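Local atomic coordinates of citrate lyase (Yersinia pestis, PDB entry 3QLL), a protein that probably acts as a magnesium-dependent lyase related to the beta subunit of citrate lyase. Residues V69-K83 with P103-A115. Sequence-based numbering, arbitrary orientation.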
loop_
_atom_site.group_PDB
_atom_site.type_symbol
_atom_site.label_atom_id
_atom_site.label_comp_id
_atom_site.label_asym_id
_atom_site.label_seq_id
_atom_site.Cartn_x
_atom_site.Cartn_y
_atom_site.Cartn_z
ATOM N N VAL A 69 9.549 -26.551 11.345
ATOM C CA VAL A 69 10.943 -26.225 11.089
ATOM C C VAL A 69 11.483 -25.530 12.329
ATOM O O VAL A 69 10.864 -24.589 12.844
ATOM C CB VAL A 69 11.099 -25.252 9.876
ATOM C CG1 VAL A 69 12.557 -24.874 9.659
ATOM C CG2 VAL A 69 10.463 -25.820 8.606
ATOM N N ALA A 70 12.653 -25.972 12.765
ATOM C CA ALA A 70 13.370 -25.320 13.859
ATOM C C ALA A 70 14.422 -24.384 13.298
ATOM O O ALA A 70 15.184 -24.747 12.382
ATOM C CB ALA A 70 14.016 -26.375 14.786
ATOM N N ILE A 71 14.473 -23.178 13.848
ATOM C CA ILE A 71 15.495 -22.226 13.460
ATOM C C ILE A 71 16.523 -21.988 14.566
ATOM O O ILE A 71 16.250 -21.296 15.559
ATOM C CB ILE A 71 14.898 -20.885 13.074
ATOM C CG1 ILE A 71 13.700 -21.084 12.144
ATOM C CG2 ILE A 71 15.967 -19.997 12.437
ATOM C CD1 ILE A 71 13.052 -19.768 11.767
ATOM N N ILE A 72 17.721 -22.523 14.364
ATOM C CA ILE A 72 18.793 -22.212 15.272
ATOM C C ILE A 72 19.225 -20.785 15.056
ATOM O O ILE A 72 19.611 -20.407 13.938
ATOM C CB ILE A 72 19.989 -23.154 15.053
ATOM C CG1 ILE A 72 19.549 -24.613 15.077
ATOM C CG2 ILE A 72 21.110 -22.852 16.060
ATOM C CD1 ILE A 72 20.619 -25.536 14.610
ATOM N N ASP A 73 19.175 -20.003 16.124
ATOM C CA ASP A 73 19.347 -18.569 15.996
ATOM C C ASP A 73 20.685 -18.113 16.549
ATOM O O ASP A 73 20.967 -18.301 17.726
ATOM C CB ASP A 73 18.179 -17.834 16.675
ATOM C CG ASP A 73 18.198 -16.341 16.421
ATOM O OD1 ASP A 73 18.655 -15.897 15.330
ATOM O OD2 ASP A 73 17.639 -15.626 17.273
ATOM N N LEU A 74 21.453 -17.426 15.703
ATOM C CA LEU A 74 22.714 -16.819 16.107
ATOM C C LEU A 74 22.584 -15.329 16.373
ATOM O O LEU A 74 23.554 -14.693 16.769
ATOM C CB LEU A 74 23.781 -17.046 15.047
ATOM C CG LEU A 74 24.176 -18.491 14.752
ATOM C CD1 LEU A 74 25.161 -18.515 13.585
ATOM C CD2 LEU A 74 24.716 -19.214 16.028
ATOM N N GLU A 75 21.412 -14.755 16.117
ATOM C CA GLU A 75 21.293 -13.299 16.118
ATOM C C GLU A 75 20.743 -12.740 17.434
ATOM O O GLU A 75 21.396 -12.818 18.463
ATOM C CB GLU A 75 20.447 -12.783 14.960
ATOM C CG GLU A 75 20.701 -11.311 14.695
ATOM C CD GLU A 75 19.703 -10.745 13.733
ATOM O OE1 GLU A 75 18.747 -11.483 13.442
ATOM O OE2 GLU A 75 19.877 -9.595 13.251
ATOM N N ASP A 76 19.513 -12.220 17.390
ATOM C CA ASP A 76 19.017 -11.290 18.417
ATOM C C ASP A 76 18.768 -11.941 19.763
ATOM O O ASP A 76 18.749 -11.267 20.784
ATOM C CB ASP A 76 17.771 -10.521 17.934
ATOM C CG ASP A 76 18.126 -9.219 17.198
ATOM O OD1 ASP A 76 19.243 -8.698 17.411
ATOM O OD2 ASP A 76 17.299 -8.722 16.395
ATOM N N SER A 77 18.626 -13.258 19.766
ATOM C CA SER A 77 18.479 -13.984 21.021
ATOM C C SER A 77 19.848 -14.247 21.675
ATOM O O SER A 77 19.945 -14.419 22.888
ATOM C CB SER A 77 17.734 -15.295 20.763
ATOM O OG SER A 77 18.443 -16.121 19.858
ATOM N N VAL A 78 20.897 -14.258 20.864
ATOM C CA VAL A 78 22.262 -14.464 21.338
ATOM C C VAL A 78 22.938 -13.124 21.635
ATOM O O VAL A 78 22.956 -12.231 20.789
ATOM C CB VAL A 78 23.105 -15.236 20.306
ATOM C CG1 VAL A 78 24.483 -15.510 20.872
ATOM C CG2 VAL A 78 22.435 -16.536 19.947
ATOM N N SER A 79 23.492 -12.981 22.834
ATOM C CA SER A 79 24.250 -11.784 23.194
ATOM C C SER A 79 25.486 -11.660 22.316
ATOM O O SER A 79 25.937 -12.645 21.742
ATOM C CB SER A 79 24.676 -11.845 24.657
ATOM O OG SER A 79 25.805 -12.687 24.772
ATOM N N GLN A 80 26.081 -10.476 22.280
ATOM C CA GLN A 80 27.269 -10.268 21.470
ATOM C C GLN A 80 28.460 -11.062 22.010
ATOM O O GLN A 80 29.322 -11.540 21.253
ATOM C CB GLN A 80 27.622 -8.782 21.384
ATOM C CG GLN A 80 28.654 -8.465 20.307
ATOM C CD GLN A 80 28.020 -8.326 18.917
ATOM O OE1 GLN A 80 26.835 -8.615 18.715
ATOM N NE2 GLN A 80 28.829 -7.921 17.950
ATOM N N ALA A 81 28.516 -11.232 23.325
ATOM C CA ALA A 81 29.630 -11.978 23.917
ATOM C C ALA A 81 29.541 -13.469 23.583
ATOM O O ALA A 81 30.532 -14.190 23.617
ATOM C CB ALA A 81 29.666 -11.762 25.425
ATOM N N ASP A 82 28.342 -13.915 23.248
ATOM C CA ASP A 82 28.062 -15.332 23.108
ATOM C C ASP A 82 28.117 -15.817 21.626
ATOM O O ASP A 82 27.873 -16.993 21.341
ATOM C CB ASP A 82 26.699 -15.637 23.745
ATOM C CG ASP A 82 26.839 -16.234 25.160
ATOM O OD1 ASP A 82 27.435 -17.338 25.274
ATOM O OD2 ASP A 82 26.393 -15.603 26.157
ATOM N N LYS A 83 28.438 -14.907 20.712
ATOM C CA LYS A 83 28.364 -15.167 19.268
ATOM C C LYS A 83 29.337 -16.287 18.862
ATOM O O LYS A 83 28.994 -17.153 18.070
ATOM C CB LYS A 83 28.625 -13.892 18.426
ATOM C CG LYS A 83 27.657 -12.736 18.601
ATOM C CD LYS A 83 26.284 -13.034 18.060
ATOM C CE LYS A 83 25.375 -11.852 18.298
ATOM N NZ LYS A 83 24.002 -12.071 17.791
ATOM N N PRO A 103 13.549 -31.001 9.106
ATOM C CA PRO A 103 14.304 -29.937 8.428
ATOM C C PRO A 103 14.780 -28.853 9.399
ATOM O O PRO A 103 14.092 -28.530 10.378
ATOM C CB PRO A 103 13.292 -29.374 7.433
ATOM C CG PRO A 103 11.978 -29.610 8.064
ATOM C CD PRO A 103 12.105 -30.909 8.831
ATOM N N LEU A 104 15.970 -28.326 9.130
ATOM C CA LEU A 104 16.639 -27.448 10.065
ATOM C C LEU A 104 16.965 -26.120 9.403
ATOM O O LEU A 104 17.416 -26.081 8.257
ATOM C CB LEU A 104 17.920 -28.112 10.542
ATOM C CG LEU A 104 18.653 -27.426 11.685
ATOM C CD1 LEU A 104 17.747 -27.343 12.897
ATOM C CD2 LEU A 104 19.901 -28.203 12.018
ATOM N N ALA A 105 16.749 -25.030 10.124
ATOM C CA ALA A 105 17.072 -23.701 9.601
ATOM C C ALA A 105 18.147 -23.064 10.456
ATOM O O ALA A 105 18.279 -23.389 11.642
ATOM C CB ALA A 105 15.817 -22.807 9.553
ATOM N N LEU A 106 18.961 -22.210 9.853
ATOM C CA LEU A 106 19.932 -21.452 10.639
ATOM C C LEU A 106 19.842 -19.961 10.313
ATOM O O LEU A 106 20.161 -19.549 9.220
ATOM C CB LEU A 106 21.352 -21.954 10.359
ATOM C CG LEU A 106 22.511 -21.211 11.029
ATOM C CD1 LEU A 106 22.577 -21.376 12.567
ATOM C CD2 LEU A 106 23.833 -21.638 10.399
ATOM N N ARG A 107 19.473 -19.148 11.290
ATOM C CA ARG A 107 19.581 -17.722 11.112
ATOM C C ARG A 107 20.932 -17.210 11.584
ATOM O O ARG A 107 21.242 -17.187 12.799
ATOM C CB ARG A 107 18.474 -16.986 11.846
ATOM C CG ARG A 107 18.669 -15.485 11.725
ATOM C CD ARG A 107 17.439 -14.728 12.153
ATOM N NE ARG A 107 17.349 -14.629 13.613
ATOM C CZ ARG A 107 16.431 -13.906 14.246
ATOM N NH1 ARG A 107 15.477 -13.282 13.569
ATOM N NH2 ARG A 107 16.416 -13.876 15.561
ATOM N N ILE A 108 21.739 -16.779 10.621
ATOM C CA ILE A 108 23.031 -16.184 10.941
ATOM C C ILE A 108 22.830 -14.729 11.238
ATOM O O ILE A 108 21.748 -14.181 11.051
ATOM C CB ILE A 108 24.017 -16.333 9.786
ATOM C CG1 ILE A 108 23.474 -15.634 8.540
ATOM C CG2 ILE A 108 24.242 -17.795 9.475
ATOM C CD1 ILE A 108 24.390 -15.694 7.357
ATOM N N ASN A 109 23.882 -14.091 11.699
ATOM C CA ASN A 109 23.845 -12.660 11.887
ATOM C C ASN A 109 23.913 -11.896 10.551
ATOM O O ASN A 109 24.214 -12.465 9.485
ATOM C CB ASN A 109 24.975 -12.233 12.809
ATOM C CG ASN A 109 24.802 -12.797 14.225
ATOM O OD1 ASN A 109 24.191 -12.143 15.076
ATOM N ND2 ASN A 109 25.354 -13.998 14.486
ATOM N N GLY A 110 23.551 -10.619 10.588
ATOM C CA GLY A 110 23.523 -9.845 9.357
ATOM C C GLY A 110 24.856 -9.805 8.609
ATOM O O GLY A 110 25.940 -9.844 9.211
ATOM N N LEU A 111 24.757 -9.789 7.280
ATOM C CA LEU A 111 25.918 -9.676 6.400
ATOM C C LEU A 111 26.734 -8.418 6.673
ATOM O O LEU A 111 27.957 -8.373 6.466
ATOM C CB LEU A 111 25.473 -9.678 4.965
ATOM C CG LEU A 111 25.793 -10.934 4.183
ATOM C CD1 LEU A 111 25.114 -10.791 2.818
ATOM C CD2 LEU A 111 27.312 -11.073 4.018
ATOM N N ASP A 112 26.048 -7.402 7.175
ATOM C CA ASP A 112 26.706 -6.163 7.493
ATOM C C ASP A 112 27.222 -6.162 8.952
ATOM O O ASP A 112 27.546 -5.099 9.465
ATOM C CB ASP A 112 25.758 -4.998 7.263
ATOM C CG ASP A 112 24.465 -5.128 8.052
ATOM O OD1 ASP A 112 24.137 -6.252 8.506
ATOM O OD2 ASP A 112 23.746 -4.108 8.172
ATOM N N THR A 113 27.261 -7.329 9.617
ATOM C CA THR A 113 27.914 -7.443 10.948
ATOM C C THR A 113 29.180 -8.346 10.916
ATOM O O THR A 113 29.232 -9.370 10.193
ATOM C CB THR A 113 26.913 -7.974 12.056
ATOM O OG1 THR A 113 26.549 -9.347 11.811
ATOM C CG2 THR A 113 25.618 -7.159 12.038
ATOM N N ARG A 114 30.167 -7.991 11.751
ATOM C CA ARG A 114 31.338 -8.834 11.944
ATOM C C ARG A 114 30.917 -10.251 12.357
ATOM O O ARG A 114 31.518 -11.232 11.914
ATOM C CB ARG A 114 32.268 -8.231 12.978
ATOM C CG ARG A 114 33.447 -9.139 13.331
ATOM C CD ARG A 114 34.591 -8.397 14.006
ATOM N NE ARG A 114 35.747 -9.269 14.174
ATOM C CZ ARG A 114 36.765 -8.999 14.984
ATOM N NH1 ARG A 114 36.755 -7.888 15.709
ATOM N NH2 ARG A 114 37.784 -9.844 15.088
ATOM N N ALA A 115 29.905 -10.355 13.216
ATOM C CA ALA A 115 29.349 -11.654 13.550
ATOM C C ALA A 115 28.938 -12.480 12.317
ATOM O O ALA A 115 29.344 -13.639 12.191
ATOM C CB ALA A 115 28.175 -11.487 14.506
#
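Asp-73 and Arg-107 both carry CG anti to the backbone N (chi1 -172° and 176°), which sets their side chains next to each other and pointing the same way. Arg-107 then bends at chi3, near 80°, and turns its guanidinium side-on to the carboxylate. The two form a bidentate salt bridge: NE of Arg-107 donates to OD1 of Asp-73 at 2.5 Å, and NH2 of Arg-107 to OD2 of Asp-73 at 2.7 Å. OD1 sits in the guanidinium plane but is met from above the carboxylate plane. The opposite face of OD1 receives the backbone N of Glu-75, which closes an Asx turn. Ser-77 OG donates to OD2 from the face opposite Arg-107 NH2, and each carboxylate oxygen thus has two donors. Glu-75 OE1 lies over the centre of one guanidinium face, 3.4 Å above its plane. This is a salt bridge by charge alone, since no N-H points at the oxygen.

A second polar cluster forms past the strand ends. Lys-83 NZ bonds to Asn-109 OD1 at 2.7 Å, in the carbonyl plane, and also to the carbonyl oxygens of Leu-74, Glu-75 and Val-78. Asn-109 ND2 reaches Leu-74 O from above the carbonyl plane, and the same ND2 is hydrogen-bonded to Asp-119 of helix 114-125.

Strands 69-73 and 104-107 pair in parallel, from Ala-105 N to Ala-70 O at 2.8 Å through to Leu-74 N and Arg-107 O. Ala-105 CB packs on Ile-71 CG1 at 3.8 Å, on the face that carries Asp-73 and Arg-107. On the other face, Ile-72 CD1 meets both methyls of Leu-104, and Leu-106 CD1 touches Leu-74 CG.

Arg-107 is a predicted substrate-binding residue. Glu-75 and Asp-76 lie near Glu-165 and Asp-192, the predicted magnesium ligands. These are the second and third strands of a TIM barrel, and their C-terminal ends border the probable active site.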